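Local coordinates for protein glucose 1-dehydrogenase (Haloferax mediterranei, PDB 2B5W) that catalyses the zinc-dependent oxidation of D-glucose and several other aldoses with NADP(+) or NAD(+) as electron acceptor, preferring NADP(+), at residues 3-8 / 57-61; 26-32 / 126-132; 123-127 / 351-355; 144-148 / 324-328. The protein carries 1 engineered substitution. All blocks are in the same frame, centred on the assembly; numbering follows the deposited sequence.

Overall arrangement
Contacts 1, 2 and 3 lie in the catalytic, GroES-like part of this alcohol dehydrogenase fold. In contact 4, 144-148 precedes the nucleotide-binding strands and 324-328 follows them. Contact 1 lies in a small antiparallel sheet, contact 2 in a larger mixed sheet about 19 Å away between centres; along the chain they cross. Contact 3 shares E126 and F127 with contact 2; its centre lies about 12 Å from that of contact 2 and about 14 Å from that of contact 1. M124 hydrogen-bonds through its backbone to I4 and L61, T32 to S125 and S355. Both segments of contact 4 fall between those of contact 3, about 15 Å away between centres. The C-terminus thus rejoins the catalytic domain.

Contact 1. Residues 3-8 / 57-61; sequences AIAVKR and DHLVL
Two extended strands of the small antiparallel sheet at the start of the GroES-like catalytic domain meet here. Strand 2-7, here residues 3-7, is central in that sheet, between 14-17 and 58-60. The short strand axes approach to 4.5 Å at 143°. A5 and V60 form a non-hydrogen-bonded pair, V6 and L59 a hydrogen-bonded one, CA to CA 4.0 and 5.4 Å. V6 N gives to L59 O at 2.9 Å, L59 N to V6 O and L61 N to I4 O at 3.0 Å. The small side chains of A3 and A5 leave room for V60 (chi1 t): its CG2 lies 4.0 Å from A3 CB and 4.5 Å from A5 CB. On the other face, V6 (m) sets CG2 3.9 Å from L59 CB and CG1 3.9 Å from L61 CD1. Helix 39-46 covers this face through V44 and I45. H58 (chi1 p) turns back on its neighbour, with ND1 donating to D57 OD1 at 2.9 Å.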
# COMPACT_ATOMS: atom_id res chain seq x y z
N ALA A 3 -34.38 -0.35 -23.95
CA ALA A 3 -33.30 -0.29 -22.95
C ALA A 3 -33.84 -0.75 -21.59
O ALA A 3 -35.05 -0.72 -21.35
CB ALA A 3 -32.76 1.09 -22.86
N ILE A 4 -32.95 -1.18 -20.71
CA ILE A 4 -33.30 -1.62 -19.37
C ILE A 4 -32.80 -0.56 -18.40
O ILE A 4 -31.62 -0.22 -18.42
CB ILE A 4 -32.67 -3.00 -19.04
CG1 ILE A 4 -33.09 -4.06 -20.08
CG2 ILE A 4 -33.04 -3.42 -17.64
CD1 ILE A 4 -34.56 -4.28 -20.21
N ALA A 5 -33.70 -0.03 -17.59
CA ALA A 5 -33.40 1.14 -16.76
C ALA A 5 -33.99 1.02 -15.37
O ALA A 5 -34.92 0.24 -15.15
CB ALA A 5 -33.93 2.38 -17.41
N VAL A 6 -33.42 1.77 -14.43
CA VAL A 6 -34.08 1.97 -13.12
C VAL A 6 -34.75 3.37 -13.18
O VAL A 6 -34.22 4.32 -13.76
CB VAL A 6 -33.10 1.87 -11.93
CG1 VAL A 6 -32.67 0.40 -11.71
CG2 VAL A 6 -31.88 2.76 -12.11
N LYS A 7 -35.95 3.46 -12.63
CA LYS A 7 -36.70 4.72 -12.57
C LYS A 7 -36.97 5.06 -11.11
O LYS A 7 -36.95 4.18 -10.23
CB LYS A 7 -38.05 4.57 -13.28
CG LYS A 7 -38.08 4.84 -14.78
CD LYS A 7 -39.23 4.05 -15.41
CE LYS A 7 -39.91 4.77 -16.56
NZ LYS A 7 -41.04 3.92 -17.10
N ARG A 8 -37.18 6.35 -10.85
CA ARG A 8 -37.66 6.76 -9.52
C ARG A 8 -39.00 6.10 -9.25
O ARG A 8 -39.91 6.18 -10.08
CB ARG A 8 -37.82 8.28 -9.48
CG ARG A 8 -36.49 9.03 -9.55
CD ARG A 8 -36.67 10.55 -9.58
NE ARG A 8 -35.39 11.27 -9.65
CZ ARG A 8 -35.28 12.60 -9.69
NH1 ARG A 8 -36.37 13.38 -9.66
NH2 ARG A 8 -34.12 13.26 -9.76
N ASP A 57 -35.09 11.09 -15.94
CA ASP A 57 -35.98 10.41 -15.01
C ASP A 57 -35.70 8.91 -14.88
O ASP A 57 -36.51 8.17 -14.30
CB ASP A 57 -37.46 10.63 -15.41
CG ASP A 57 -37.85 9.97 -16.73
OD1 ASP A 57 -37.07 9.20 -17.34
OD2 ASP A 57 -38.96 10.17 -17.25
N HIS A 58 -34.53 8.50 -15.36
CA HIS A 58 -34.14 7.09 -15.30
C HIS A 58 -32.63 7.00 -15.46
O HIS A 58 -31.98 7.98 -15.82
CB HIS A 58 -34.84 6.32 -16.43
CG HIS A 58 -34.35 6.68 -17.80
ND1 HIS A 58 -34.78 7.79 -18.48
CD2 HIS A 58 -33.41 6.10 -18.59
CE1 HIS A 58 -34.16 7.87 -19.64
NE2 HIS A 58 -33.33 6.84 -19.74
N LEU A 59 -32.12 5.80 -15.21
CA LEU A 59 -30.74 5.47 -15.51
C LEU A 59 -30.74 4.13 -16.24
O LEU A 59 -31.20 3.12 -15.70
CB LEU A 59 -29.94 5.35 -14.23
CG LEU A 59 -28.51 4.80 -14.38
CD1 LEU A 59 -27.67 5.77 -15.18
CD2 LEU A 59 -27.91 4.58 -13.04
N VAL A 60 -30.25 4.13 -17.48
CA VAL A 60 -30.06 2.86 -18.20
C VAL A 60 -28.92 2.11 -17.49
O VAL A 60 -27.86 2.71 -17.21
CB VAL A 60 -29.71 3.07 -19.66
CG1 VAL A 60 -29.33 1.77 -20.33
CG2 VAL A 60 -30.90 3.72 -20.42
N LEU A 61 -29.16 0.85 -17.15
CA LEU A 61 -28.21 0.06 -16.41
C LEU A 61 -27.14 -0.53 -17.34
O LEU A 61 -27.28 -0.49 -18.54
CB LEU A 61 -28.91 -1.05 -15.67
CG LEU A 61 -29.90 -0.64 -14.57
CD1 LEU A 61 -30.64 -1.90 -14.10
CD2 LEU A 61 -29.17 0.03 -13.43

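Contact 2. Residues 26-32 / 126-132; sequences GEALVRT and EFFTSPE
G26 begins the pairing from a positive-phi conformation, 83/-2, and its O accepts from E132 N at 2.8 Å. E27 opposes P131 at a non-hydrogen-bonded site, CA to CA 3.9 Å. A28 and S130 form a hydrogen-bonded pair: A28 N to S130 O is 3.0 Å, S130 N to A28 O 3.2 Å. L29 (chi1 t, chi2 p) sets CD1 3.8 Å from T129 CG2. These antiparallel strands, 27-32 and 127-131, belong to the main sheet of the GroES-like domain; their axes approach to 4.5 Å at 155°. V30 N gives to F128 O at 2.8 Å, and F128 N to V30 O at 2.9 Å. The F128 ring (chi1 p) turns one face to V30, whose CB lies 3.9 Å from the ring centroid, a CH-pi contact. R31 CB packs 3.8 Å from F127 CE1, and R31 NH2 hydrogen-bonds to T356 O and S355 OG. T32 N gives to E126 O at 2.9 Å; T32 OG1 lies 3.2 Å from F128 CD1 at the ring edge and hydrogen-bonds to S125 O.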
# COMPACT_ATOMS: atom_id res chain seq x y z
N GLY A 26 -15.52 11.47 -33.43
CA GLY A 26 -14.63 10.66 -32.62
C GLY A 26 -15.31 9.46 -31.99
O GLY A 26 -14.63 8.70 -31.32
N GLU A 27 -16.62 9.32 -32.20
CA GLU A 27 -17.41 8.21 -31.65
C GLU A 27 -17.85 7.22 -32.74
O GLU A 27 -18.17 7.59 -33.88
CB GLU A 27 -18.68 8.73 -30.96
CG GLU A 27 -18.46 9.73 -29.83
CD GLU A 27 -19.74 10.09 -29.08
OE1 GLU A 27 -20.84 10.05 -29.68
OE2 GLU A 27 -19.61 10.38 -27.87
N ALA A 28 -18.01 5.95 -32.36
CA ALA A 28 -18.68 4.96 -33.18
C ALA A 28 -20.03 4.56 -32.59
O ALA A 28 -20.28 4.69 -31.39
CB ALA A 28 -17.83 3.72 -33.30
N LEU A 29 -20.91 4.11 -33.46
CA LEU A 29 -22.17 3.46 -33.08
C LEU A 29 -21.98 1.95 -33.01
O LEU A 29 -21.47 1.32 -33.93
CB LEU A 29 -23.29 3.79 -34.07
CG LEU A 29 -24.66 3.21 -33.75
CD1 LEU A 29 -25.24 3.87 -32.53
CD2 LEU A 29 -25.60 3.35 -34.95
N VAL A 30 -22.41 1.39 -31.89
CA VAL A 30 -22.23 -0.01 -31.55
C VAL A 30 -23.60 -0.65 -31.35
O VAL A 30 -24.46 -0.12 -30.63
CB VAL A 30 -21.41 -0.14 -30.25
CG1 VAL A 30 -21.17 -1.65 -29.93
CG2 VAL A 30 -20.11 0.69 -30.30
N ARG A 31 -23.80 -1.84 -31.91
CA ARG A 31 -24.94 -2.67 -31.60
C ARG A 31 -24.57 -3.57 -30.44
O ARG A 31 -23.64 -4.36 -30.53
CB ARG A 31 -25.35 -3.52 -32.80
CG ARG A 31 -26.49 -4.44 -32.52
CD ARG A 31 -27.09 -5.12 -33.78
NE ARG A 31 -26.13 -5.64 -34.77
CZ ARG A 31 -25.60 -6.84 -34.76
NH1 ARG A 31 -24.82 -7.20 -35.77
NH2 ARG A 31 -25.82 -7.69 -33.79
N THR A 32 -25.35 -3.48 -29.37
CA THR A 32 -25.10 -4.29 -28.17
C THR A 32 -25.33 -5.76 -28.42
O THR A 32 -26.36 -6.16 -28.98
CB THR A 32 -25.99 -3.80 -27.05
OG1 THR A 32 -25.75 -2.39 -26.89
CG2 THR A 32 -25.64 -4.46 -25.75
N GLU A 126 -30.28 -1.43 -27.08
CA GLU A 126 -29.95 -2.14 -28.29
C GLU A 126 -28.74 -1.57 -29.01
O GLU A 126 -28.04 -2.31 -29.68
CB GLU A 126 -31.18 -2.21 -29.21
CG GLU A 126 -32.29 -3.03 -28.58
CD GLU A 126 -33.52 -3.19 -29.45
OE1 GLU A 126 -34.29 -2.22 -29.57
OE2 GLU A 126 -33.72 -4.31 -29.97
N PHE A 127 -28.52 -0.27 -28.87
CA PHE A 127 -27.37 0.44 -29.45
C PHE A 127 -26.80 1.41 -28.44
O PHE A 127 -27.50 1.90 -27.55
CB PHE A 127 -27.74 1.22 -30.71
CG PHE A 127 -28.25 0.37 -31.82
CD1 PHE A 127 -27.40 -0.10 -32.83
CD2 PHE A 127 -29.59 -0.02 -31.84
CE1 PHE A 127 -27.89 -0.92 -33.83
CE2 PHE A 127 -30.07 -0.85 -32.83
CZ PHE A 127 -29.23 -1.29 -33.83
N PHE A 128 -25.50 1.69 -28.57
CA PHE A 128 -24.87 2.76 -27.83
C PHE A 128 -23.74 3.37 -28.66
O PHE A 128 -23.27 2.76 -29.63
CB PHE A 128 -24.38 2.29 -26.44
CG PHE A 128 -23.27 1.26 -26.46
CD1 PHE A 128 -23.57 -0.10 -26.47
CD2 PHE A 128 -21.95 1.66 -26.48
CE1 PHE A 128 -22.54 -1.05 -26.47
CE2 PHE A 128 -20.91 0.71 -26.50
CZ PHE A 128 -21.20 -0.62 -26.50
N THR A 129 -23.33 4.57 -28.27
CA THR A 129 -22.15 5.18 -28.82
C THR A 129 -21.04 5.24 -27.81
O THR A 129 -21.26 5.19 -26.61
CB THR A 129 -22.46 6.60 -29.31
OG1 THR A 129 -22.99 7.39 -28.22
CG2 THR A 129 -23.54 6.55 -30.40
N SER A 130 -19.81 5.41 -28.30
CA SER A 130 -18.69 5.77 -27.43
C SER A 130 -17.54 6.29 -28.26
O SER A 130 -17.39 5.89 -29.41
CB SER A 130 -18.16 4.55 -26.62
OG SER A 130 -18.97 4.31 -25.46
N PRO A 131 -16.73 7.18 -27.66
CA PRO A 131 -15.47 7.59 -28.29
C PRO A 131 -14.68 6.34 -28.68
O PRO A 131 -14.62 5.37 -27.91
CB PRO A 131 -14.77 8.39 -27.19
CG PRO A 131 -15.92 8.96 -26.38
CD PRO A 131 -16.89 7.81 -26.34
N GLU A 132 -14.04 6.34 -29.84
CA GLU A 132 -13.18 5.22 -30.19
C GLU A 132 -12.08 4.96 -29.18
O GLU A 132 -11.67 3.81 -28.97
CB GLU A 132 -12.60 5.34 -31.59
CG GLU A 132 -11.69 6.53 -31.76
CD GLU A 132 -11.05 6.62 -33.15
OE1 GLU A 132 -10.71 5.57 -33.72
OE2 GLU A 132 -10.89 7.76 -33.66

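Contact 3. Residues 123-127 / 351-355; sequences YMSEF and AIEFS
Beside the catalytic zinc site, the C-terminal end of strand 349-353 closes against a loop of the GroES-like domain; the M124 side chain is about 7 Å from those of H63 and E64. M124 is the centre of an inverse gamma turn (phi/psi -79/66). The main chain is extended at S125 (-145/161). F354, just after the strand, makes most of the contact. Its CA-to-CB bond points toward the loop, with chi1 m and chi2 78°. The ring lies along the loop backbone: F354 CZ is 3.4 Å from M124 C and 3.8 Å from M124 CB, CE2 is 3.7 Å from S125 N, and CD2 is 3.9 Å from E126 N and 4.1 Å from E126 CG. S125 O lies over one ring face. M124 (m, t, t) runs on past the ring, so that its CE meets I352 CD1 at 4.0 Å. E126 OE1 hydrogen-bonds to K2 N. The two segments share no hydrogen bond, so their direct contact rests on van der Waals packing.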
# COMPACT_ATOMS: atom_id res chain seq x y z
N TYR A 123 -25.17 0.61 -20.80
CA TYR A 123 -25.08 -0.09 -22.06
C TYR A 123 -26.21 -1.08 -22.34
O TYR A 123 -26.23 -1.68 -23.43
CB TYR A 123 -23.74 -0.83 -22.14
CG TYR A 123 -22.54 0.08 -22.00
CD1 TYR A 123 -22.34 1.14 -22.88
CD2 TYR A 123 -21.59 -0.10 -20.98
CE1 TYR A 123 -21.27 1.98 -22.75
CE2 TYR A 123 -20.54 0.75 -20.84
CZ TYR A 123 -20.38 1.79 -21.72
OH TYR A 123 -19.31 2.66 -21.62
N MET A 124 -27.16 -1.23 -21.41
CA MET A 124 -28.28 -2.14 -21.61
C MET A 124 -29.33 -1.51 -22.51
O MET A 124 -30.45 -1.20 -22.08
CB MET A 124 -28.91 -2.58 -20.28
CG MET A 124 -28.05 -3.53 -19.53
SD MET A 124 -28.82 -4.11 -18.03
CE MET A 124 -27.53 -5.25 -17.47
N SER A 125 -28.96 -1.29 -23.75
CA SER A 125 -29.83 -0.76 -24.78
C SER A 125 -29.42 -1.43 -26.06
O SER A 125 -28.33 -1.99 -26.14
CB SER A 125 -29.70 0.78 -24.89
OG SER A 125 -28.38 1.22 -25.15
N GLU A 126 -30.28 -1.43 -27.08
CA GLU A 126 -29.95 -2.14 -28.29
C GLU A 126 -28.74 -1.57 -29.01
O GLU A 126 -28.04 -2.31 -29.68
CB GLU A 126 -31.18 -2.21 -29.21
CG GLU A 126 -32.29 -3.03 -28.58
CD GLU A 126 -33.52 -3.19 -29.45
OE1 GLU A 126 -34.29 -2.22 -29.57
OE2 GLU A 126 -33.72 -4.31 -29.97
N PHE A 127 -28.52 -0.27 -28.87
CA PHE A 127 -27.37 0.44 -29.45
C PHE A 127 -26.80 1.41 -28.44
O PHE A 127 -27.50 1.90 -27.55
CB PHE A 127 -27.74 1.22 -30.71
CG PHE A 127 -28.25 0.37 -31.82
CD1 PHE A 127 -27.40 -0.10 -32.83
CD2 PHE A 127 -29.59 -0.02 -31.84
CE1 PHE A 127 -27.89 -0.92 -33.83
CE2 PHE A 127 -30.07 -0.85 -32.83
CZ PHE A 127 -29.23 -1.29 -33.83
N ALA A 351 -25.90 -12.47 -17.71
CA ALA A 351 -25.88 -11.42 -18.70
C ALA A 351 -27.21 -11.40 -19.43
O ALA A 351 -27.95 -12.38 -19.39
CB ALA A 351 -24.77 -11.63 -19.71
N ILE A 352 -27.48 -10.29 -20.10
CA ILE A 352 -28.61 -10.13 -21.00
C ILE A 352 -28.11 -10.02 -22.43
O ILE A 352 -27.22 -9.22 -22.71
CB ILE A 352 -29.42 -8.88 -20.65
CG1 ILE A 352 -29.95 -9.02 -19.21
CG2 ILE A 352 -30.58 -8.69 -21.65
CD1 ILE A 352 -30.45 -7.72 -18.59
N GLU A 353 -28.70 -10.80 -23.32
CA GLU A 353 -28.37 -10.80 -24.72
C GLU A 353 -29.36 -9.92 -25.48
O GLU A 353 -30.55 -10.24 -25.54
CB GLU A 353 -28.39 -12.21 -25.28
CG GLU A 353 -28.04 -12.27 -26.77
CD GLU A 353 -27.77 -13.65 -27.23
OE1 GLU A 353 -28.74 -14.35 -27.57
OE2 GLU A 353 -26.58 -14.02 -27.29
N PHE A 354 -28.84 -8.87 -26.07
CA PHE A 354 -29.60 -7.96 -26.93
C PHE A 354 -29.65 -8.38 -28.40
O PHE A 354 -30.64 -8.13 -29.11
CB PHE A 354 -29.06 -6.53 -26.80
CG PHE A 354 -29.43 -5.89 -25.51
CD1 PHE A 354 -28.76 -6.21 -24.35
CD2 PHE A 354 -30.48 -4.99 -25.45
CE1 PHE A 354 -29.14 -5.64 -23.13
CE2 PHE A 354 -30.85 -4.43 -24.22
CZ PHE A 354 -30.19 -4.78 -23.09
N SER A 355 -28.57 -9.02 -28.85
CA SER A 355 -28.46 -9.45 -30.24
C SER A 355 -27.30 -10.43 -30.37
O SER A 355 -26.47 -10.54 -29.47
CB SER A 355 -28.24 -8.26 -31.14
OG SER A 355 -26.90 -7.75 -31.09

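Contact 4. Residues 144-148 / 324-328; sequences ELGFL and LEDLV
Leucine, valine and phenylalanine side chains meet here between a short turn and the end of a helix. Residues 146-148 form a 3-10 segment just before helix 149-164, with L148 N hydrogen-bonded to L145 O at 2.9 Å. Helix 321-327 ends in the other segment. V328 is the first residue to leave helical angles (-89/98) and starts strand 328-333. The backbones stay apart: the nearest CA atoms, of L145 and L324, are 8.4 Å from each other.

L145 and L148 share one rotamer, m then t, and both point toward the helix. L145 CD1 lies 3.9 Å from L324 CB, and its CD2 is 4.4 Å from V328 CG2. L148 CD1 lies 3.8 Å from L324 CD2 and 4.4 Å from V328 CG2, while L148 CD2 meets L327 CD2 at 4.2 Å. L324 is also m, t. L327 takes t, p and V328 takes t. F147 is p with chi2 88°. Its CB starts sideways, but the ring reaches V328, which meets the ring edge: F147 CZ to V328 CG1 is 4.0 Å.

F316 of helix 306-318 packs on L145 and L324. L186 and L187 of helix 183-194 pack on L327. This is a hydrophobic core at the junction of the catalytic and Rossmann-type nucleotide-binding domains of the zinc alcohol dehydrogenase fold.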
# COMPACT_ATOMS: atom_id res chain seq x y z
N GLU A 144 -18.93 -13.94 -27.39
CA GLU A 144 -19.93 -14.65 -26.59
C GLU A 144 -19.83 -14.29 -25.12
O GLU A 144 -20.82 -14.02 -24.44
CB GLU A 144 -19.81 -16.18 -26.82
CG GLU A 144 -20.76 -17.01 -25.97
CD GLU A 144 -20.49 -18.50 -26.00
OE1 GLU A 144 -21.05 -19.21 -25.13
OE2 GLU A 144 -19.71 -18.96 -26.86
N LEU A 145 -18.61 -14.29 -24.60
CA LEU A 145 -18.38 -14.02 -23.19
C LEU A 145 -17.68 -12.67 -22.98
O LEU A 145 -17.06 -12.42 -21.91
CB LEU A 145 -17.62 -15.14 -22.53
CG LEU A 145 -18.30 -16.49 -22.58
CD1 LEU A 145 -17.42 -17.53 -21.84
CD2 LEU A 145 -19.72 -16.42 -21.96
N GLY A 146 -17.91 -11.75 -23.91
CA GLY A 146 -17.17 -10.48 -23.89
C GLY A 146 -17.55 -9.57 -22.74
O GLY A 146 -16.77 -8.63 -22.40
N PHE A 147 -18.72 -9.79 -22.16
CA PHE A 147 -19.13 -9.11 -20.95
C PHE A 147 -18.25 -9.41 -19.74
O PHE A 147 -18.45 -8.80 -18.72
CB PHE A 147 -20.61 -9.38 -20.65
CG PHE A 147 -20.92 -10.83 -20.41
CD1 PHE A 147 -20.83 -11.38 -19.13
CD2 PHE A 147 -21.31 -11.66 -21.46
CE1 PHE A 147 -21.09 -12.73 -18.95
CE2 PHE A 147 -21.55 -12.96 -21.26
CZ PHE A 147 -21.47 -13.51 -20.03
N LEU A 148 -17.35 -10.39 -19.84
CA LEU A 148 -16.45 -10.72 -18.75
C LEU A 148 -15.16 -9.90 -18.84
O LEU A 148 -14.41 -9.85 -17.86
CB LEU A 148 -16.07 -12.19 -18.76
CG LEU A 148 -17.19 -13.18 -18.45
CD1 LEU A 148 -16.63 -14.58 -18.48
CD2 LEU A 148 -17.83 -12.87 -17.15
N LEU A 324 -15.29 -21.05 -17.08
CA LEU A 324 -16.17 -20.10 -17.77
C LEU A 324 -17.60 -20.66 -17.92
O LEU A 324 -18.57 -19.90 -17.81
CB LEU A 324 -15.59 -19.70 -19.12
CG LEU A 324 -14.26 -18.96 -19.05
CD1 LEU A 324 -13.72 -18.80 -20.45
CD2 LEU A 324 -14.39 -17.62 -18.38
N GLU A 325 -17.74 -21.97 -18.15
CA GLU A 325 -19.06 -22.59 -18.24
C GLU A 325 -19.79 -22.53 -16.90
O GLU A 325 -20.96 -22.17 -16.84
CB GLU A 325 -18.92 -24.05 -18.71
CG GLU A 325 -18.42 -24.22 -20.15
CD GLU A 325 -18.21 -25.67 -20.55
OE1 GLU A 325 -18.12 -26.56 -19.66
OE2 GLU A 325 -18.12 -25.94 -21.76
N ASP A 326 -19.09 -22.81 -15.80
CA ASP A 326 -19.73 -22.88 -14.49
C ASP A 326 -19.99 -21.51 -13.86
O ASP A 326 -20.93 -21.29 -13.10
CB ASP A 326 -18.95 -23.77 -13.53
CG ASP A 326 -18.96 -25.25 -13.94
OD1 ASP A 326 -19.67 -25.65 -14.89
OD2 ASP A 326 -18.27 -26.08 -13.34
N LEU A 327 -19.13 -20.54 -14.18
CA LEU A 327 -19.28 -19.19 -13.68
C LEU A 327 -20.54 -18.51 -14.18
O LEU A 327 -21.22 -17.84 -13.41
CB LEU A 327 -18.05 -18.36 -14.09
CG LEU A 327 -18.04 -16.90 -13.57
CD1 LEU A 327 -17.64 -16.85 -12.14
CD2 LEU A 327 -17.11 -16.03 -14.45
N VAL A 328 -20.80 -18.67 -15.48
CA VAL A 328 -21.92 -18.00 -16.15
C VAL A 328 -23.16 -18.90 -16.04
O VAL A 328 -23.34 -19.88 -16.79
CB VAL A 328 -21.58 -17.62 -17.59
CG1 VAL A 328 -22.77 -16.87 -18.21
CG2 VAL A 328 -20.36 -16.72 -17.62